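Local coordinates for uncharacterized protein (Chaetomium thermophilum, PDB 3LPZ) that probably acts in the Get pathway of tail-anchored protein biogenesis as an alpha-solenoid Get4 that binds Get5, at residues Lys99-Leu104 with His139-Thr144. Sequence-based numbering, arbitrary orientation.
Sequences KLLGCL and HHVVGT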
loop_
_atom_site.group_PDB
_atom_site.type_symbol
_atom_site.label_atom_id
_atom_site.label_comp_id
_atom_site.label_asym_id
_atom_site.label_seq_id
_atom_site.Cartn_x
_atom_site.Cartn_y
_atom_site.Cartn_z
ATOM N N LYS A 99 9.187 12.793 13.346
ATOM C CA LYS A 99 9.967 12.021 14.333
ATOM C C LYS A 99 9.891 10.526 14.039
ATOM O O LYS A 99 10.890 9.808 14.178
ATOM C CB LYS A 99 9.492 12.319 15.754
ATOM C CG LYS A 99 9.868 13.709 16.217
ATOM C CD LYS A 99 9.391 13.980 17.652
ATOM C CE LYS A 99 9.622 15.453 18.071
ATOM N NZ LYS A 99 8.702 16.401 17.375
ATOM N N LEU A 100 8.704 10.047 13.666
ATOM C CA LEU A 100 8.522 8.606 13.393
ATOM C C LEU A 100 9.288 8.191 12.127
ATOM O O LEU A 100 9.924 7.119 12.112
ATOM C CB LEU A 100 7.035 8.222 13.324
ATOM C CG LEU A 100 6.297 8.390 14.672
ATOM C CD1 LEU A 100 4.786 8.199 14.494
ATOM C CD2 LEU A 100 6.802 7.386 15.727
ATOM N N LEU A 101 9.259 9.044 11.099
ATOM C CA LEU A 101 10.042 8.776 9.868
ATOM C C LEU A 101 11.537 8.830 10.134
ATOM O O LEU A 101 12.300 8.068 9.546
ATOM C CB LEU A 101 9.667 9.759 8.724
ATOM C CG LEU A 101 8.238 9.603 8.202
ATOM C CD1 LEU A 101 7.920 10.763 7.284
ATOM C CD2 LEU A 101 8.057 8.248 7.450
ATOM N N GLY A 102 11.960 9.722 11.029
ATOM C CA GLY A 102 13.368 9.780 11.410
ATOM C C GLY A 102 13.815 8.455 12.039
ATOM O O GLY A 102 14.944 7.981 11.770
ATOM N N CYS A 103 12.975 7.862 12.884
ATOM C CA CYS A 103 13.294 6.531 13.460
ATOM C C CYS A 103 13.271 5.429 12.393
ATOM O O CYS A 103 14.216 4.615 12.287
ATOM C CB CYS A 103 12.329 6.163 14.598
ATOM S SG CYS A 103 12.458 7.242 16.058
ATOM N N LEU A 104 12.197 5.420 11.607
ATOM C CA LEU A 104 11.966 4.399 10.568
ATOM C C LEU A 104 13.169 4.194 9.654
ATOM O O LEU A 104 13.591 3.049 9.391
ATOM C CB LEU A 104 10.757 4.787 9.695
ATOM C CG LEU A 104 10.337 3.769 8.611
ATOM C CD1 LEU A 104 9.952 2.448 9.257
ATOM C CD2 LEU A 104 9.156 4.291 7.718
ATOM N N HIS A 139 2.277 5.449 4.875
ATOM C CA HIS A 139 2.124 4.323 3.936
ATOM C C HIS A 139 3.061 4.478 2.730
ATOM O O HIS A 139 3.684 3.501 2.287
ATOM C CB HIS A 139 0.683 4.183 3.413
ATOM C CG HIS A 139 -0.240 3.478 4.361
ATOM N ND1 HIS A 139 0.007 2.206 4.834
ATOM C CD2 HIS A 139 -1.418 3.860 4.916
ATOM C CE1 HIS A 139 -0.979 1.826 5.634
ATOM N NE2 HIS A 139 -1.856 2.813 5.706
ATOM N N HIS A 140 3.138 5.689 2.183
ATOM C CA HIS A 140 4.046 5.937 1.082
ATOM C C HIS A 140 5.520 5.576 1.404
ATOM O O HIS A 140 6.173 4.848 0.662
ATOM C CB HIS A 140 3.983 7.382 0.606
ATOM C CG HIS A 140 4.979 7.667 -0.484
ATOM N ND1 HIS A 140 4.792 7.238 -1.781
ATOM C CD2 HIS A 140 6.183 8.290 -0.458
ATOM C CE1 HIS A 140 5.840 7.596 -2.512
ATOM N NE2 HIS A 140 6.694 8.245 -1.737
ATOM N N VAL A 141 6.040 6.150 2.477
ATOM C CA VAL A 141 7.412 5.892 2.872
ATOM C C VAL A 141 7.692 4.404 3.194
ATOM O O VAL A 141 8.678 3.863 2.719
ATOM C CB VAL A 141 7.867 6.839 4.000
ATOM C CG1 VAL A 141 9.327 6.495 4.409
ATOM C CG2 VAL A 141 7.750 8.320 3.504
ATOM N N VAL A 142 6.819 3.748 3.953
ATOM C CA VAL A 142 6.989 2.329 4.255
ATOM C C VAL A 142 6.971 1.555 2.928
ATOM O O VAL A 142 7.793 0.669 2.687
ATOM C CB VAL A 142 5.856 1.815 5.199
ATOM C CG1 VAL A 142 5.838 0.274 5.285
ATOM C CG2 VAL A 142 6.006 2.453 6.597
ATOM N N GLY A 143 6.032 1.928 2.057
ATOM C CA GLY A 143 5.916 1.286 0.759
ATOM C C GLY A 143 7.182 1.440 -0.067
ATOM O O GLY A 143 7.647 0.456 -0.671
ATOM N N THR A 144 7.765 2.643 -0.074
ATOM C CA THR A 144 9.015 2.850 -0.837
ATOM C C THR A 144 10.211 2.080 -0.245
ATOM O O THR A 144 11.060 1.565 -0.988
ATOM C CB THR A 144 9.412 4.318 -1.023
ATOM O OG1 THR A 144 9.826 4.865 0.251
ATOM C CG2 THR A 144 8.222 5.106 -1.573
#
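Leu101 and Leu104 meet Val141 and Val142 across two helices that run almost parallel, the axes of the two short segments 8° apart and 11.5 Å from each other at closest approach. Such alignment belongs to the alpha-solenoid of Get4: helices 94-104 and 136-148 run the same way, and helix 112-128 joins them in the chain and packs against both, through Val118 on Leu104 and Met121 on Val142. The spacing is wide for a helix pair. Leucine's extra carbon spans the distance, while valine's branch at CB holds two methyls close to its own helix, giving the leucine ends a broad apolar surface to rest on. Leu101 reaches it with its end: CD2 sits over the branch point of Val141, 3.7 Å from CB and close to both of its methyls. Leu104, one turn on, starts out pointing at the partner helix. CG anti to the backbone N (chi1 -176°) and CD2 continuing the chain away from CA bring that methyl to Val142 CG2 at 3.8 Å, the two side chains meeting at about a right angle. Val141 is shared by both leucines, for Leu104 CD2 also passes Val141 CG1 at 4.0 Å.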